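Local coordinates for L-lysine 6-monooxygenase (Pseudomonas syringae pv. tomato, PDB 5CQF), which probably hydroxylates the side-chain amine of L-lysine as an FAD- and NADP-dependent monooxygenase of siderophore biosynthesis, at residues Ser212-Ser225 with Gly284-Ile297. Sequence-based numbering, arbitrary orientation.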
ATOM      1  N   SER A 212     -15.360 -14.801 -16.028  1.00 36.05           N
ATOM      2  CA  SER A 212     -15.133 -14.150 -14.741  1.00 36.98           C
ATOM      3  C   SER A 212     -13.685 -14.154 -14.238  1.00 37.55           C
ATOM      4  O   SER A 212     -13.397 -13.546 -13.221  1.00 38.86           O
ATOM      5  CB  SER A 212     -16.054 -14.779 -13.692  1.00 37.66           C
ATOM      6  OG  SER A 212     -17.429 -14.607 -14.046  1.00 37.38           O
ATOM      7  N   GLY A 213     -12.780 -14.830 -14.936  1.00 37.58           N
ATOM      8  CA  GLY A 213     -11.372 -14.870 -14.549  1.00 37.40           C
ATOM      9  C   GLY A 213     -10.512 -13.726 -15.081  1.00 38.24           C
ATOM     10  O   GLY A 213     -11.006 -12.756 -15.676  1.00 36.13           O
ATOM     11  N   GLN A 214      -9.204 -13.866 -14.896  1.00 38.91           N
ATOM     12  CA  GLN A 214      -8.274 -12.809 -15.244  1.00 38.01           C
ATOM     13  C   GLN A 214      -8.226 -12.540 -16.740  1.00 37.96           C
ATOM     14  O   GLN A 214      -8.044 -11.406 -17.144  1.00 41.52           O
ATOM     15  CB  GLN A 214      -6.857 -13.086 -14.710  1.00 38.49           C
ATOM     16  CG  GLN A 214      -5.935 -11.888 -14.922  1.00 38.75           C
ATOM     17  CD  GLN A 214      -4.747 -11.824 -13.995  1.00 41.03           C
ATOM     18  OE1 GLN A 214      -4.805 -12.223 -12.819  1.00 43.59           O
ATOM     19  NE2 GLN A 214      -3.655 -11.282 -14.511  1.00 41.17           N
ATOM     20  N   SER A 215      -8.393 -13.554 -17.567  1.00 38.02           N
ATOM     21  CA  SER A 215      -8.347 -13.327 -19.003  1.00 38.85           C
ATOM     22  C   SER A 215      -9.517 -12.445 -19.419  1.00 37.27           C
ATOM     23  O   SER A 215      -9.350 -11.570 -20.262  1.00 35.93           O
ATOM     24  CB  SER A 215      -8.362 -14.650 -19.781  1.00 40.00           C
ATOM     25  OG  SER A 215      -7.264 -15.453 -19.390  1.00 43.19           O
ATOM     26  N   ALA A 216     -10.681 -12.678 -18.812  1.00 35.22           N
ATOM     27  CA  ALA A 216     -11.842 -11.844 -19.031  1.00 35.59           C
ATOM     28  C   ALA A 216     -11.593 -10.418 -18.556  1.00 35.22           C
ATOM     29  O   ALA A 216     -11.957  -9.457 -19.215  1.00 37.48           O
ATOM     30  CB  ALA A 216     -13.077 -12.419 -18.352  1.00 34.70           C
ATOM     31  N   SER A 217     -10.999 -10.277 -17.397  1.00 35.74           N
ATOM     32  CA  SER A 217     -10.754  -8.954 -16.841  1.00 36.06           C
ATOM     33  C   SER A 217      -9.825  -8.150 -17.758  1.00 36.39           C
ATOM     34  O   SER A 217     -10.121  -7.017 -18.156  1.00 36.43           O
ATOM     35  CB  SER A 217     -10.153  -9.110 -15.450  1.00 35.08           C
ATOM     36  OG  SER A 217     -10.071  -7.861 -14.823  1.00 38.62           O
ATOM     37  N   GLU A 218      -8.716  -8.768 -18.132  1.00 36.39           N
ATOM     38  CA  GLU A 218      -7.733  -8.090 -18.940  1.00 39.37           C
ATOM     39  C   GLU A 218      -8.264  -7.708 -20.334  1.00 37.40           C
ATOM     40  O   GLU A 218      -7.885  -6.681 -20.892  1.00 36.22           O
ATOM     41  CB  GLU A 218      -6.492  -8.959 -19.074  1.00 40.98           C
ATOM     42  CG  GLU A 218      -5.782  -9.160 -17.756  1.00 42.22           C
ATOM     43  CD  GLU A 218      -4.532 -10.017 -17.901  1.00 46.59           C
ATOM     44  OE1 GLU A 218      -4.333 -10.588 -19.007  1.00 44.79           O
ATOM     45  OE2 GLU A 218      -3.745 -10.101 -16.918  1.00 44.85           O
ATOM     46  N   SER A 219      -9.152  -8.526 -20.870  1.00 35.71           N
ATOM     47  CA  SER A 219      -9.769  -8.231 -22.148  1.00 36.20           C
ATOM     48  C   SER A 219     -10.651  -7.035 -22.017  1.00 35.01           C
ATOM     49  O   SER A 219     -10.635  -6.135 -22.844  1.00 35.65           O
ATOM     50  CB  SER A 219     -10.589  -9.421 -22.626  1.00 37.56           C
ATOM     51  OG  SER A 219      -9.759 -10.537 -22.895  1.00 37.62           O
ATOM     52  N   VAL A 220     -11.430  -7.023 -20.953  1.00 34.54           N
ATOM     53  CA  VAL A 220     -12.302  -5.909 -20.713  1.00 33.55           C
ATOM     54  C   VAL A 220     -11.486  -4.649 -20.598  1.00 33.04           C
ATOM     55  O   VAL A 220     -11.787  -3.650 -21.248  1.00 32.22           O
ATOM     56  CB  VAL A 220     -13.170  -6.118 -19.465  1.00 32.75           C
ATOM     57  CG1 VAL A 220     -13.940  -4.856 -19.111  1.00 32.27           C
ATOM     58  CG2 VAL A 220     -14.154  -7.252 -19.707  1.00 33.48           C
ATOM     59  N   LEU A 221     -10.459  -4.695 -19.774  1.00 35.39           N
ATOM     60  CA  LEU A 221      -9.623  -3.519 -19.559  1.00 37.28           C
ATOM     61  C   LEU A 221      -9.024  -3.016 -20.852  1.00 39.03           C
ATOM     62  O   LEU A 221      -8.992  -1.804 -21.100  1.00 39.68           O
ATOM     63  CB  LEU A 221      -8.516  -3.819 -18.561  1.00 39.49           C
ATOM     64  CG  LEU A 221      -7.562  -2.679 -18.160  1.00 41.02           C
ATOM     65  CD1 LEU A 221      -8.303  -1.531 -17.506  1.00 40.57           C
ATOM     66  CD2 LEU A 221      -6.537  -3.226 -17.177  1.00 42.12           C
ATOM     67  N   GLU A 222      -8.562  -3.934 -21.685  1.00 39.51           N
ATOM     68  CA  GLU A 222      -7.871  -3.541 -22.882  1.00 42.65           C
ATOM     69  C   GLU A 222      -8.873  -2.901 -23.844  1.00 43.84           C
ATOM     70  O   GLU A 222      -8.571  -1.881 -24.504  1.00 40.80           O
ATOM     71  CB  GLU A 222      -7.145  -4.721 -23.504  1.00 47.24           C
ATOM     72  CG  GLU A 222      -6.551  -4.450 -24.892  1.00 55.68           C
ATOM     73  CD  GLU A 222      -5.321  -3.542 -24.901  1.00 60.76           C
ATOM     74  OE1 GLU A 222      -4.596  -3.484 -23.883  1.00 62.44           O
ATOM     75  OE2 GLU A 222      -5.067  -2.911 -25.959  1.00 65.63           O
ATOM     76  N   LEU A 223     -10.081  -3.455 -23.903  1.00 43.43           N
ATOM     77  CA  LEU A 223     -11.089  -2.884 -24.784  1.00 41.82           C
ATOM     78  C   LEU A 223     -11.487  -1.471 -24.350  1.00 43.71           C
ATOM     79  O   LEU A 223     -11.456  -0.555 -25.173  1.00 43.32           O
ATOM     80  CB  LEU A 223     -12.315  -3.757 -24.863  1.00 40.37           C
ATOM     81  CG  LEU A 223     -12.115  -5.120 -25.497  1.00 42.06           C
ATOM     82  CD1 LEU A 223     -13.415  -5.886 -25.348  1.00 41.24           C
ATOM     83  CD2 LEU A 223     -11.705  -5.022 -26.975  1.00 42.37           C
ATOM     84  N   VAL A 224     -11.881  -1.281 -23.087  1.00 43.02           N
ATOM     85  CA  VAL A 224     -12.264   0.061 -22.653  1.00 43.38           C
ATOM     86  C   VAL A 224     -11.048   0.997 -22.637  1.00 45.89           C
ATOM     87  O   VAL A 224     -11.218   2.198 -22.632  1.00 49.31           O
ATOM     88  CB  VAL A 224     -12.949   0.109 -21.268  1.00 43.94           C
ATOM     89  CG1 VAL A 224     -14.245  -0.677 -21.264  1.00 42.23           C
ATOM     90  CG2 VAL A 224     -12.016  -0.379 -20.168  1.00 44.90           C
ATOM     91  N   SER A 225      -9.835   0.462 -22.639  1.00 45.53           N
ATOM     92  CA  SER A 225      -8.642   1.308 -22.747  1.00 48.48           C
ATOM     93  C   SER A 225      -8.379   1.811 -24.152  1.00 48.61           C
ATOM     94  O   SER A 225      -7.800   2.851 -24.317  1.00 49.21           O
ATOM     95  CB  SER A 225      -7.380   0.573 -22.285  1.00 46.69           C
ATOM     96  OG  SER A 225      -7.421   0.379 -20.902  1.00 50.96           O
ATOM     97  N   GLY A 284      -9.509 -16.535  -9.432  1.00 54.82           N
ATOM     98  CA  GLY A 284      -8.885 -15.374  -8.812  1.00 48.71           C
ATOM     99  C   GLY A 284      -8.274 -14.443  -9.828  1.00 42.86           C
ATOM    100  O   GLY A 284      -7.844 -14.858 -10.879  1.00 40.27           O
ATOM    101  N   ILE A 285      -8.236 -13.170  -9.488  1.00 40.98           N
ATOM    102  CA  ILE A 285      -7.719 -12.140 -10.365  1.00 40.01           C
ATOM    103  C   ILE A 285      -6.693 -11.309  -9.603  1.00 37.94           C
ATOM    104  O   ILE A 285      -6.932 -10.952  -8.440  1.00 36.00           O
ATOM    105  CB  ILE A 285      -8.868 -11.250 -10.853  1.00 41.30           C
ATOM    106  CG1 ILE A 285      -9.837 -12.073 -11.705  1.00 44.84           C
ATOM    107  CG2 ILE A 285      -8.345 -10.076 -11.666  1.00 42.25           C
ATOM    108  CD1 ILE A 285     -11.077 -11.297 -12.097  1.00 47.44           C
ATOM    109  N   ASP A 286      -5.534 -11.068 -10.234  1.00 36.95           N
ATOM    110  CA  ASP A 286      -4.496 -10.164  -9.690  1.00 36.35           C
ATOM    111  C   ASP A 286      -5.204  -8.939  -9.135  1.00 35.58           C
ATOM    112  O   ASP A 286      -5.927  -8.298  -9.897  1.00 34.36           O
ATOM    113  CB  ASP A 286      -3.549  -9.753 -10.834  1.00 37.96           C
ATOM    114  CG  ASP A 286      -2.430  -8.800 -10.404  1.00 38.67           C
ATOM    115  OD1 ASP A 286      -2.475  -8.250  -9.284  1.00 37.21           O
ATOM    116  OD2 ASP A 286      -1.484  -8.611 -11.225  1.00 40.82           O
ATOM    117  N   PRO A 287      -5.036  -8.627  -7.815  1.00 35.58           N
ATOM    118  CA  PRO A 287      -5.703  -7.447  -7.243  1.00 35.53           C
ATOM    119  C   PRO A 287      -5.360  -6.144  -7.956  1.00 34.95           C
ATOM    120  O   PRO A 287      -6.180  -5.277  -8.000  1.00 33.38           O
ATOM    121  CB  PRO A 287      -5.244  -7.419  -5.767  1.00 36.45           C
ATOM    122  CG  PRO A 287      -4.148  -8.432  -5.647  1.00 37.78           C
ATOM    123  CD  PRO A 287      -4.299  -9.397  -6.795  1.00 36.89           C
ATOM    124  N   ASP A 288      -4.176  -6.009  -8.548  1.00 38.23           N
ATOM    125  CA  ASP A 288      -3.867  -4.782  -9.336  1.00 39.58           C
ATOM    126  C   ASP A 288      -4.631  -4.723 -10.643  1.00 38.64           C
ATOM    127  O   ASP A 288      -4.924  -3.631 -11.121  1.00 39.52           O
ATOM    128  CB  ASP A 288      -2.368  -4.610  -9.614  1.00 40.77           C
ATOM    129  CG  ASP A 288      -1.547  -4.562  -8.348  1.00 44.27           C
ATOM    130  OD1 ASP A 288      -2.094  -4.213  -7.269  1.00 46.37           O
ATOM    131  OD2 ASP A 288      -0.338  -4.894  -8.427  1.00 52.64           O
ATOM    132  N   GLU A 289      -4.955  -5.875 -11.220  1.00 39.81           N
ATOM    133  CA  GLU A 289      -5.790  -5.904 -12.428  1.00 41.92           C
ATOM    134  C   GLU A 289      -7.227  -5.456 -12.129  1.00 41.80           C
ATOM    135  O   GLU A 289      -7.776  -4.615 -12.846  1.00 40.56           O
ATOM    136  CB  GLU A 289      -5.787  -7.285 -13.071  1.00 44.74           C
ATOM    137  CG  GLU A 289      -4.468  -7.642 -13.758  1.00 47.77           C
ATOM    138  CD  GLU A 289      -4.141  -6.745 -14.958  1.00 49.62           C
ATOM    139  OE1 GLU A 289      -5.046  -6.444 -15.798  1.00 49.13           O
ATOM    140  OE2 GLU A 289      -2.958  -6.350 -15.064  1.00 48.49           O
ATOM    141  N   ARG A 290      -7.810  -5.993 -11.065  1.00 43.44           N
ATOM    142  CA  ARG A 290      -9.120  -5.545 -10.596  1.00 46.72           C
ATOM    143  C   ARG A 290      -9.112  -4.050 -10.354  1.00 43.53           C
ATOM    144  O   ARG A 290     -10.023  -3.347 -10.756  1.00 40.04           O
ATOM    145  CB  ARG A 290      -9.513  -6.237  -9.283  1.00 52.49           C
ATOM    146  CG  ARG A 290     -10.209  -7.577  -9.443  1.00 60.70           C
ATOM    147  CD  ARG A 290     -11.507  -7.489 -10.262  1.00 65.24           C
ATOM    148  NE  ARG A 290     -12.507  -6.530  -9.732  1.00 68.88           N
ATOM    149  CZ  ARG A 290     -13.038  -5.489 -10.399  1.00 69.69           C
ATOM    150  NH1 ARG A 290     -12.675  -5.196 -11.653  1.00 67.94           N
ATOM    151  NH2 ARG A 290     -13.944  -4.726  -9.794  1.00 67.89           N
ATOM    152  N   GLN A 291      -8.075  -3.586  -9.668  1.00 41.46           N
ATOM    153  CA  GLN A 291      -7.942  -2.178  -9.364  1.00 43.60           C
ATOM    154  C   GLN A 291      -7.866  -1.348 -10.637  1.00 39.85           C
ATOM    155  O   GLN A 291      -8.486  -0.307 -10.726  1.00 39.24           O
ATOM    156  CB  GLN A 291      -6.732  -1.948  -8.440  1.00 48.63           C
ATOM    157  CG  GLN A 291      -6.285  -0.501  -8.214  1.00 56.39           C
ATOM    158  CD  GLN A 291      -7.374   0.406  -7.647  1.00 64.39           C
ATOM    159  OE1 GLN A 291      -8.318  -0.063  -6.997  1.00 68.71           O
ATOM    160  NE2 GLN A 291      -7.251   1.726  -7.903  1.00 69.59           N
ATOM    161  N   LYS A 292      -7.128  -1.796 -11.638  1.00 40.51           N
ATOM    162  CA  LYS A 292      -6.980  -0.990 -12.869  1.00 40.49           C
ATOM    163  C   LYS A 292      -8.332  -0.839 -13.551  1.00 38.31           C
ATOM    164  O   LYS A 292      -8.714   0.263 -14.007  1.00 37.07           O
ATOM    165  CB  LYS A 292      -5.946  -1.605 -13.829  1.00 43.10           C
ATOM    166  CG  LYS A 292      -4.542  -1.049 -13.646  1.00 49.20           C
ATOM    167  CD  LYS A 292      -3.449  -2.084 -13.891  1.00 52.18           C
ATOM    168  CE  LYS A 292      -3.189  -2.331 -15.362  1.00 56.95           C
ATOM    169  NZ  LYS A 292      -2.668  -3.716 -15.623  1.00 56.76           N
ATOM    170  N   LEU A 293      -9.058  -1.951 -13.614  1.00 35.88           N
ATOM    171  CA  LEU A 293     -10.348  -1.961 -14.296  1.00 35.71           C
ATOM    172  C   LEU A 293     -11.340  -1.132 -13.527  1.00 34.72           C
ATOM    173  O   LEU A 293     -11.965  -0.264 -14.092  1.00 35.49           O
ATOM    174  CB  LEU A 293     -10.858  -3.384 -14.522  1.00 35.59           C
ATOM    175  CG  LEU A 293     -12.254  -3.471 -15.142  1.00 37.00           C
ATOM    176  CD1 LEU A 293     -12.328  -2.774 -16.490  1.00 37.84           C
ATOM    177  CD2 LEU A 293     -12.602  -4.923 -15.292  1.00 37.69           C
ATOM    178  N   PHE A 294     -11.445  -1.338 -12.227  1.00 35.08           N
ATOM    179  CA  PHE A 294     -12.400  -0.547 -11.416  1.00 36.41           C
ATOM    180  C   PHE A 294     -12.085   0.974 -11.425  1.00 34.61           C
ATOM    181  O   PHE A 294     -12.978   1.822 -11.573  1.00 34.58           O
ATOM    182  CB  PHE A 294     -12.428  -1.120  -9.990  1.00 38.54           C
ATOM    183  CG  PHE A 294     -13.412  -0.454  -9.089  1.00 40.84           C
ATOM    184  CD1 PHE A 294     -14.750  -0.884  -9.038  1.00 44.21           C
ATOM    185  CD2 PHE A 294     -13.022   0.610  -8.288  1.00 40.85           C
ATOM    186  CE1 PHE A 294     -15.668  -0.240  -8.201  1.00 45.25           C
ATOM    187  CE2 PHE A 294     -13.942   1.264  -7.463  1.00 42.67           C
ATOM    188  CZ  PHE A 294     -15.260   0.835  -7.416  1.00 44.60           C
ATOM    189  N   SER A 295     -10.819   1.330 -11.302  1.00 33.29           N
ATOM    190  CA  SER A 295     -10.423   2.754 -11.334  1.00 34.71           C
ATOM    191  C   SER A 295     -10.762   3.455 -12.657  1.00 35.72           C
ATOM    192  O   SER A 295     -11.252   4.570 -12.660  1.00 36.99           O
ATOM    193  CB  SER A 295      -8.926   2.894 -11.053  1.00 35.12           C
ATOM    194  OG  SER A 295      -8.495   4.237 -11.151  1.00 36.88           O
ATOM    195  N   LEU A 296     -10.511   2.780 -13.772  1.00 36.69           N
ATOM    196  CA  LEU A 296     -10.757   3.347 -15.076  1.00 37.60           C
ATOM    197  C   LEU A 296     -12.236   3.542 -15.337  1.00 36.28           C
ATOM    198  O   LEU A 296     -12.647   4.562 -15.877  1.00 36.28           O
ATOM    199  CB  LEU A 296     -10.156   2.432 -16.155  1.00 41.77           C
ATOM    200  CG  LEU A 296     -10.331   2.847 -17.634  1.00 46.29           C
ATOM    201  CD1 LEU A 296     -10.010   4.327 -17.812  1.00 48.83           C
ATOM    202  CD2 LEU A 296      -9.437   1.997 -18.532  1.00 47.99           C
ATOM    203  N   ILE A 297     -13.038   2.545 -14.987  1.00 35.53           N
ATOM    204  CA  ILE A 297     -14.477   2.646 -15.121  1.00 34.98           C
ATOM    205  C   ILE A 297     -14.931   3.816 -14.274  1.00 35.00           C
ATOM    206  O   ILE A 297     -15.669   4.652 -14.734  1.00 38.87           O
ATOM    207  CB  ILE A 297     -15.192   1.360 -14.641  1.00 36.33           C
ATOM    208  CG1 ILE A 297     -14.790   0.144 -15.490  1.00 37.37           C
ATOM    209  CG2 ILE A 297     -16.712   1.513 -14.650  1.00 36.43           C
ATOM    210  CD1 ILE A 297     -15.076   0.267 -16.965  1.00 39.88           C
TER
HETATM  211  O   HOH W   1      -1.046 -10.241 -12.993  1.00 34.46           O
HETATM  212  O   HOH W   2      -8.314 -16.225 -13.265  1.00 39.37           O
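Helices 214-225 and 287-297 run side by side in roughly the same direction, their axes 34° apart and 9.7 Å at closest approach. At their N-terminal ends the amide of Gln-214, long enough to span the gap, accepts a hydrogen bond from Asp-286 N at OE1 (2.9 Å), nearly straight, with the donor above the carbonyl plane. CG anti to the backbone N (chi1 -173°) and an extended chain carry the amide across to Asp-286. Its NE2 donates to Glu-218 OE2 at 2.7 Å, so both ends of the group are held. Gly-213 occupies the N-cap position of the first helix, within a GxGxxA sequence following strand 206-210, consistent with the dinucleotide-binding turn of a Rossmann-type domain, probably the NADP one; the helix 287-297 packs on that helix's flank. Farther along, leucines interlock knobs-into-holes: Leu-221 sits among Glu-289, Lys-292, Leu-293 and Leu-296, its CD1 3.8 Å from Leu-296 CD2, while Leu-293 enters between Ser-217, Val-220, Leu-221 and Val-224, with CD1 3.7 Å from Val-220 CG1. Small Ser-217 admits the Leu-293 branch CD2. The like-charged Glu-218 and Glu-289 come close, OE2 to OE1 4.0 Å, but Arg-111 pairs with Glu-218 and Lys-292 with Glu-289, which should ease their repulsion.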